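Local coordinates for D-mannose isomerase (Marinomonas mediterranea, PDB 5X32), which catalyses the reversible isomerization of D-mannose to D-fructose and, less efficiently, that of D-lyxose to D-xylulose, at residues Q36-K39 / S43-D46. Residues are numbered along the deposited sequence; the frame is centred on the assembly and turned at random.
Sequences QFFK and SVYD
The Tyr45 ring is held between Phe37 on one face and Lys39 on the other. Tyr45 CB meets Lys39 CD at 3.6 Å. With chi1 at 73°, CG sits between backbone N and carbonyl carbon, turning the ring toward the Phe37-Phe38 backbone. Lys39 bends to bring NZ over one face, a cation-pi contact 4.2 Å from the Tyr45 ring centroid; NZ also has a weak hydrogen bond to Asn370. Farther out, CD2 lies near Phe37 O and CE2 near Phe38 N, while Phe37 CB makes a CH-pi contact with the opposite face. The hairpin-like loop between helix 9-23 and strand 49-51 has a single antiparallel bridge, the non-hydrogen-bonded pair Phe38-Val44, flanked by hydrogen bonds from Tyr45 N to Phe37 O (2.9 Å) and from Lys39 N to Ser43 O (2.7 Å). At the tip, near CZ and OH, the Tyr45 face receives the Phe37 edge at CD2, offset edge-to-face with planes at 87°. Replacing Tyr45 by alanine is likely to deprive the Lys39 ammonium of its aromatic face and leave a gap beside Phe37 CD2. The Asp46 carboxylate lies over one Phe37 face, displaced toward the rim, planes 22° apart, its OD1 taken by the backbone N of Asn48 and Thr49.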
ATOM      1  N   GLN A  36     -14.732  -9.019   3.255  1.00 54.71           N
ATOM      2  CA  GLN A  36     -13.684  -8.464   2.422  1.00 50.33           C
ATOM      3  C   GLN A  36     -14.099  -8.251   0.956  1.00 57.74           C
ATOM      4  O   GLN A  36     -13.269  -7.925   0.093  1.00 51.28           O
ATOM      5  CB  GLN A  36     -12.445  -9.363   2.512  1.00 46.12           C
ATOM      6  CG  GLN A  36     -11.826  -9.392   3.912  1.00 50.68           C
ATOM      7  CD  GLN A  36     -10.611 -10.313   4.029  1.00 51.93           C
ATOM      8  OE1 GLN A  36     -10.211 -10.976   3.069  1.00 48.57           O
ATOM      9  NE2 GLN A  36      -9.982 -10.301   5.193  1.00 46.89           N
ATOM     10  N   PHE A  37     -15.394  -8.356   0.690  1.00 52.18           N
ATOM     11  CA  PHE A  37     -15.878  -8.236  -0.674  1.00 54.35           C
ATOM     12  C   PHE A  37     -17.129  -7.366  -0.715  1.00 58.90           C
ATOM     13  O   PHE A  37     -18.229  -7.807  -0.375  1.00 52.36           O
ATOM     14  CB  PHE A  37     -16.175  -9.613  -1.272  1.00 50.19           C
ATOM     15  CG  PHE A  37     -14.946 -10.430  -1.601  1.00 52.52           C
ATOM     16  CD1 PHE A  37     -14.279 -11.147  -0.613  1.00 49.88           C
ATOM     17  CD2 PHE A  37     -14.490 -10.523  -2.915  1.00 52.97           C
ATOM     18  CE1 PHE A  37     -13.169 -11.921  -0.924  1.00 50.79           C
ATOM     19  CE2 PHE A  37     -13.379 -11.291  -3.237  1.00 42.62           C
ATOM     20  CZ  PHE A  37     -12.723 -11.994  -2.248  1.00 54.25           C
ATOM     21  N   PHE A  38     -16.968  -6.141  -1.199  1.00 56.12           N
ATOM     22  CA  PHE A  38     -18.040  -5.175  -1.112  1.00 54.32           C
ATOM     23  C   PHE A  38     -18.466  -4.679  -2.478  1.00 57.19           C
ATOM     24  O   PHE A  38     -17.641  -4.375  -3.349  1.00 56.51           O
ATOM     25  CB  PHE A  38     -17.603  -4.001  -0.241  1.00 54.63           C
ATOM     26  CG  PHE A  38     -17.155  -4.408   1.126  1.00 52.65           C
ATOM     27  CD1 PHE A  38     -18.067  -4.554   2.154  1.00 54.05           C
ATOM     28  CD2 PHE A  38     -15.821  -4.672   1.380  1.00 55.56           C
ATOM     29  CE1 PHE A  38     -17.663  -4.944   3.411  1.00 51.14           C
ATOM     30  CE2 PHE A  38     -15.402  -5.057   2.645  1.00 53.79           C
ATOM     31  CZ  PHE A  38     -16.330  -5.191   3.657  1.00 58.62           C
ATOM     32  N   LYS A  39     -19.776  -4.565  -2.622  1.00 55.96           N
ATOM     33  CA  LYS A  39     -20.400  -4.006  -3.796  1.00 56.05           C
ATOM     34  C   LYS A  39     -20.321  -2.487  -3.692  1.00 53.86           C
ATOM     35  O   LYS A  39     -20.034  -1.960  -2.619  1.00 50.33           O
ATOM     36  CB  LYS A  39     -21.851  -4.493  -3.860  1.00 54.59           C
ATOM     37  CG  LYS A  39     -22.257  -5.098  -5.174  1.00 57.38           C
ATOM     38  CD  LYS A  39     -21.668  -6.464  -5.403  1.00 52.74           C
ATOM     39  CE  LYS A  39     -21.680  -6.760  -6.889  1.00 53.51           C
ATOM     40  NZ  LYS A  39     -21.408  -8.180  -7.180  1.00 56.18           N
ATOM     41  N   SER A  43     -22.920  -3.624  -0.111  1.00 60.90           N
ATOM     42  CA  SER A  43     -23.330  -5.017   0.093  1.00 57.95           C
ATOM     43  C   SER A  43     -22.127  -5.929   0.172  1.00 58.31           C
ATOM     44  O   SER A  43     -21.189  -5.779  -0.612  1.00 63.73           O
ATOM     45  CB  SER A  43     -24.218  -5.504  -1.050  1.00 54.68           C
ATOM     46  OG  SER A  43     -25.444  -4.804  -1.082  1.00 74.91           O
ATOM     47  N   VAL A  44     -22.133  -6.866   1.109  1.00 51.04           N
ATOM     48  CA  VAL A  44     -21.106  -7.886   1.084  1.00 51.58           C
ATOM     49  C   VAL A  44     -21.536  -8.866   0.008  1.00 49.04           C
ATOM     50  O   VAL A  44     -22.655  -9.335   0.033  1.00 59.55           O
ATOM     51  CB  VAL A  44     -20.931  -8.602   2.426  1.00 51.74           C
ATOM     52  CG1 VAL A  44     -19.816  -9.655   2.304  1.00 53.02           C
ATOM     53  CG2 VAL A  44     -20.613  -7.597   3.543  1.00 45.90           C
ATOM     54  N   TYR A  45     -20.676  -9.162  -0.958  1.00 56.73           N
ATOM     55  CA  TYR A  45     -21.078 -10.069  -2.025  1.00 52.75           C
ATOM     56  C   TYR A  45     -20.304 -11.387  -1.983  1.00 53.51           C
ATOM     57  O   TYR A  45     -20.515 -12.268  -2.820  1.00 53.22           O
ATOM     58  CB  TYR A  45     -20.931  -9.395  -3.392  1.00 56.52           C
ATOM     59  CG  TYR A  45     -19.520  -9.195  -3.939  1.00 61.68           C
ATOM     60  CD1 TYR A  45     -18.927 -10.163  -4.748  1.00 56.77           C
ATOM     61  CD2 TYR A  45     -18.816  -8.012  -3.712  1.00 58.08           C
ATOM     62  CE1 TYR A  45     -17.679  -9.989  -5.273  1.00 54.36           C
ATOM     63  CE2 TYR A  45     -17.550  -7.824  -4.245  1.00 59.49           C
ATOM     64  CZ  TYR A  45     -16.984  -8.818  -5.030  1.00 63.36           C
ATOM     65  OH  TYR A  45     -15.714  -8.651  -5.572  1.00 61.64           O
ATOM     66  N   ASP A  46     -19.417 -11.517  -0.998  1.00 55.74           N
ATOM     67  CA  ASP A  46     -18.768 -12.791  -0.688  1.00 57.89           C
ATOM     68  C   ASP A  46     -18.260 -12.722   0.752  1.00 58.78           C
ATOM     69  O   ASP A  46     -17.143 -12.213   0.992  1.00 51.43           O
ATOM     70  CB  ASP A  46     -17.609 -13.067  -1.653  1.00 51.47           C
ATOM     71  CG  ASP A  46     -16.901 -14.383  -1.372  1.00 61.91           C
ATOM     72  OD1 ASP A  46     -17.017 -14.917  -0.239  1.00 59.78           O
ATOM     73  OD2 ASP A  46     -16.198 -14.876  -2.292  1.00 57.82           O
TER